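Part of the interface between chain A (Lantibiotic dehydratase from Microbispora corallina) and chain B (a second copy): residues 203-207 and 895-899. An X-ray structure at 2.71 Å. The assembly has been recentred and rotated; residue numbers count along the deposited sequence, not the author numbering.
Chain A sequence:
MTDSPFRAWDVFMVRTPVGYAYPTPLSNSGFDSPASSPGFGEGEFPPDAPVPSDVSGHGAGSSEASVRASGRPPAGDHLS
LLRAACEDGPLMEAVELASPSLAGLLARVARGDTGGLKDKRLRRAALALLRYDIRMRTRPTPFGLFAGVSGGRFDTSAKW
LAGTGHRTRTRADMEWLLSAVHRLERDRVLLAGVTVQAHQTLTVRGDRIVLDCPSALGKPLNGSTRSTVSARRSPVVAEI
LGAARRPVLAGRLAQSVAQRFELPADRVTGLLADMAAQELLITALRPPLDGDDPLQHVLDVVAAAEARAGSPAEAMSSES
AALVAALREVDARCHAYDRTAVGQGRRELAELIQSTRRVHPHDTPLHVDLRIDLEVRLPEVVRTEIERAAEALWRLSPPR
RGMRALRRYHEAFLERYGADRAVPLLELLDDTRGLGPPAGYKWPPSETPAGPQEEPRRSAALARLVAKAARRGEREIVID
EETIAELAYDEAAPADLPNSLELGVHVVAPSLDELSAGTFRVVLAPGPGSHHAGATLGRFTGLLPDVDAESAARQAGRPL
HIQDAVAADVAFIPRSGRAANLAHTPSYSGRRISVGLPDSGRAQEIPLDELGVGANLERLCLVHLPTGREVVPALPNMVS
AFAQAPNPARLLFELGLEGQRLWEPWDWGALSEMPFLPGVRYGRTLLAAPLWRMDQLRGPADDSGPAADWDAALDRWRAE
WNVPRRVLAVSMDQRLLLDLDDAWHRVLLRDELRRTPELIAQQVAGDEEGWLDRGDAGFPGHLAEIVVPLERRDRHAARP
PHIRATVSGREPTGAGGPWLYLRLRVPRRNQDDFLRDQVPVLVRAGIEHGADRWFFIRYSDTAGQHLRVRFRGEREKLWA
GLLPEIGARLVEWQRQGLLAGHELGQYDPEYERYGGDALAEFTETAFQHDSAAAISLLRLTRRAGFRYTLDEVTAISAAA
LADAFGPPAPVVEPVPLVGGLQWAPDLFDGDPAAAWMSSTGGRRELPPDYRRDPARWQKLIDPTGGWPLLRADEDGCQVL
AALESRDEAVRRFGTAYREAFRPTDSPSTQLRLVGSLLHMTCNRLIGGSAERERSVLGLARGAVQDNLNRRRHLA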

ATOM      1  N   THR A 203      27.133  14.632  12.399  1.00 23.20           N
ATOM      2  CA  THR A 203      27.426  13.234  12.141  1.00 22.01           C
ATOM      3  C   THR A 203      28.665  13.193  11.250  1.00 22.88           C
ATOM      4  O   THR A 203      28.807  14.017  10.325  1.00 19.53           O
ATOM      5  CB  THR A 203      26.209  12.455  11.541  1.00 21.83           C
ATOM      6  OG1 THR A 203      26.611  11.750  10.356  1.00 23.93           O
ATOM      7  CG2 THR A 203      25.019  13.396  11.226  1.00 19.66           C
ATOM      8  N   VAL A 204      29.576  12.278  11.588  1.00 20.19           N
ATOM      9  CA  VAL A 204      30.853  12.081  10.893  1.00 16.82           C
ATOM     10  C   VAL A 204      30.765  11.148   9.688  1.00 17.17           C
ATOM     11  O   VAL A 204      30.440   9.976   9.832  1.00 24.51           O
ATOM     12  CB  VAL A 204      31.871  11.460  11.848  1.00 14.84           C
ATOM     13  CG1 VAL A 204      33.157  11.120  11.120  1.00 14.49           C
ATOM     14  CG2 VAL A 204      32.131  12.390  12.989  1.00 15.57           C
ATOM     15  N   ARG A 205      31.084  11.642   8.501  1.00 19.91           N
ATOM     16  CA  ARG A 205      31.085  10.775   7.324  1.00 18.40           C
ATOM     17  C   ARG A 205      32.431  10.823   6.622  1.00 19.53           C
ATOM     18  O   ARG A 205      32.764  11.811   5.965  1.00 17.80           O
ATOM     19  CB  ARG A 205      29.979  11.161   6.359  1.00 18.03           C
ATOM     20  CG  ARG A 205      28.623  10.762   6.853  1.00 25.48           C
ATOM     21  CD  ARG A 205      27.515  11.185   5.912  1.00 24.64           C
ATOM     22  NE  ARG A 205      26.303  10.504   6.310  1.00 29.52           N
ATOM     23  CZ  ARG A 205      25.272  11.110   6.891  1.00 38.72           C
ATOM     24  NH1 ARG A 205      25.297  12.422   7.102  1.00 36.62           N
ATOM     25  NH2 ARG A 205      24.198  10.406   7.240  1.00 44.64           N
ATOM     26  N   GLY A 206      33.203   9.753   6.781  1.00 19.80           N
ATOM     27  CA  GLY A 206      34.515   9.656   6.172  1.00 20.23           C
ATOM     28  C   GLY A 206      35.443  10.669   6.802  1.00 21.80           C
ATOM     29  O   GLY A 206      35.677  10.626   8.003  1.00 22.10           O
ATOM     30  N   ASP A 207      35.929  11.604   5.989  1.00 24.84           N
ATOM     31  CA  ASP A 207      36.792  12.687   6.447  1.00 23.61           C
ATOM     32  C   ASP A 207      36.039  14.009   6.526  1.00 23.50           C
ATOM     33  O   ASP A 207      36.646  15.071   6.655  1.00 24.58           O
ATOM     34  CB  ASP A 207      37.929  12.878   5.464  1.00 29.28           C
ATOM     35  CG  ASP A 207      37.422  13.282   4.099  1.00 40.29           C
ATOM     36  OD1 ASP A 207      36.466  12.618   3.612  1.00 39.40           O
ATOM     37  OD2 ASP A 207      37.931  14.283   3.543  1.00 39.42           O
TER
ATOM     38  N   ARG B 895      33.128   1.439   7.307  1.00 13.79           N
ATOM     39  CA  ARG B 895      33.453   1.803   8.680  1.00 14.94           C
ATOM     40  C   ARG B 895      33.363   3.306   8.924  1.00 15.55           C
ATOM     41  O   ARG B 895      32.861   3.741   9.958  1.00 14.97           O
ATOM     42  CB  ARG B 895      34.824   1.271   9.050  1.00 13.75           C
ATOM     43  CG  ARG B 895      34.847  -0.223   8.918  1.00 21.65           C
ATOM     44  CD  ARG B 895      36.196  -0.806   9.241  1.00 38.19           C
ATOM     45  NE  ARG B 895      36.664  -0.250  10.502  1.00 55.15           N
ATOM     46  CZ  ARG B 895      37.723  -0.694  11.159  1.00 52.08           C
ATOM     47  NH1 ARG B 895      38.391  -1.747  10.695  1.00 44.95           N
ATOM     48  NH2 ARG B 895      38.067  -0.119  12.308  1.00 51.43           N
ATOM     49  N   GLN B 896      33.825   4.095   7.959  1.00 12.57           N
ATOM     50  CA  GLN B 896      33.730   5.545   8.054  1.00 12.78           C
ATOM     51  C   GLN B 896      32.318   6.096   7.808  1.00 14.83           C
ATOM     52  O   GLN B 896      32.129   7.317   7.747  1.00 14.43           O
ATOM     53  CB  GLN B 896      34.724   6.202   7.106  1.00 11.75           C
ATOM     54  CG  GLN B 896      36.119   5.654   7.277  1.00 18.53           C
ATOM     55  CD  GLN B 896      37.126   6.179   6.249  1.00 27.15           C
ATOM     56  OE1 GLN B 896      36.835   7.085   5.455  1.00 29.19           O
ATOM     57  NE2 GLN B 896      38.324   5.607   6.276  1.00 19.07           N
ATOM     58  N   GLY B 897      31.340   5.201   7.660  1.00 10.48           N
ATOM     59  CA  GLY B 897      29.959   5.596   7.460  1.00  8.91           C
ATOM     60  C   GLY B 897      29.606   6.219   6.113  1.00 12.39           C
ATOM     61  O   GLY B 897      28.682   7.024   6.025  1.00 11.41           O
ATOM     62  N   LEU B 898      30.303   5.829   5.048  1.00 12.29           N
ATOM     63  CA  LEU B 898      30.059   6.437   3.746  1.00  9.13           C
ATOM     64  C   LEU B 898      29.075   5.663   2.874  1.00 10.71           C
ATOM     65  O   LEU B 898      28.436   6.221   1.978  1.00 12.29           O
ATOM     66  CB  LEU B 898      31.378   6.669   3.023  1.00 11.09           C
ATOM     67  CG  LEU B 898      32.205   7.888   3.446  1.00 14.54           C
ATOM     68  CD1 LEU B 898      33.636   7.635   3.025  1.00 17.82           C
ATOM     69  CD2 LEU B 898      31.701   9.173   2.794  1.00  5.99           C
ATOM     70  N   LEU B 899      28.941   4.378   3.141  1.00 10.86           N
ATOM     71  CA  LEU B 899      28.004   3.553   2.392  1.00 12.10           C
ATOM     72  C   LEU B 899      27.656   2.367   3.281  1.00 11.87           C
ATOM     73  O   LEU B 899      28.432   2.011   4.162  1.00 14.00           O
ATOM     74  CB  LEU B 899      28.612   3.106   1.051  1.00 13.31           C
ATOM     75  CG  LEU B 899      29.627   1.952   1.068  1.00 11.28           C
ATOM     76  CD1 LEU B 899      29.853   1.454  -0.350  1.00 11.48           C
ATOM     77  CD2 LEU B 899      30.929   2.409   1.685  1.00  9.50           C
TER

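Two copies of the lantibiotic dehydratase meet here through a short strand of chain A, residues 203 to 205 with the loop that follows, and a turn of chain B that leaves a helix. The contact is small, burying 206 Å² over both sides, and it is built mostly from backbone: the CA atoms of Gly A206 and Gln B896 lie 4.6 Å apart, those of Arg A205 and Gly B897 5.3 Å.

Arg B895, still helical, takes no part; its side chain (chi1 m, chi2 t, chi3 p) stays out of reach of the chain A stretch.

Gln B896 is the first residue after the helix to leave helical phi/psi, and its carbonyl carries the one hydrogen bond between the stretches. Gly A206 N donates to Gln B896 O at 2.8 Å, with an N-H...O angle of 159°, so the bond is short and nearly straight. Gln B896 O also sits 3.6 Å from Arg A205 CA, a van der Waals approach beside the bond. Val A204 O also comes near, 3.8 Å from Gln B896 O; two carbonyl oxygens are both acceptors, so this is proximity without a bond. The Gln B896 side chain (chi1 m, chi2 t) leaves the CA sideways to chain A and extends past Gly A206, adding covered surface but no polar bond to this stretch through its amide.

Gly B897 follows with phi/psi of 71/31, a positive phi that by itself favours glycine. A CB on Gly B897 would point toward chain A, yet an ideal CB of Gly B897 would stand 3.7 Å from Val A204 O, so the neighbouring strand leaves some room at that position. The carbonyl of Gly B897 faces the Arg A205 side chain: Arg A205 CG approaches Gly B897 O at 3.8 Å, and the oxygen lies at the edge of the guanidinium, near its plane. That is the side from which an acceptor can meet N-H groups, but no hydrogen bond joins the two; the contact is one of packing against the aliphatic part of a long side chain with chi1 m and chi2 and chi3 t.

Leu B898 supplies the apolar part of the contact. Its CA-to-CB bond points sideways, but the end of the side chain comes nearer to chain A. Leu B898 CD2 lies 4.2 Å from Arg A205 C and 4.4 Å from Arg A205 CB, and Leu B898 CD1 rests 3.8 Å from Gly A206 CA. The absence of a side chain on Gly A206 matters for this fit: an ideal CB of Gly A206 would fall 2.9 Å from Leu B898 CD1, a clash with the leucine as placed. The positive phi of Gly A206 (67/-118) favours glycine independently. With its CA packed on a methyl and its N bonded to a carbonyl, Gly A206 has more area covered than any other residue in the two stretches.

Leu B899 is buried elsewhere in the structure and ends the stretch beyond reach of chain A.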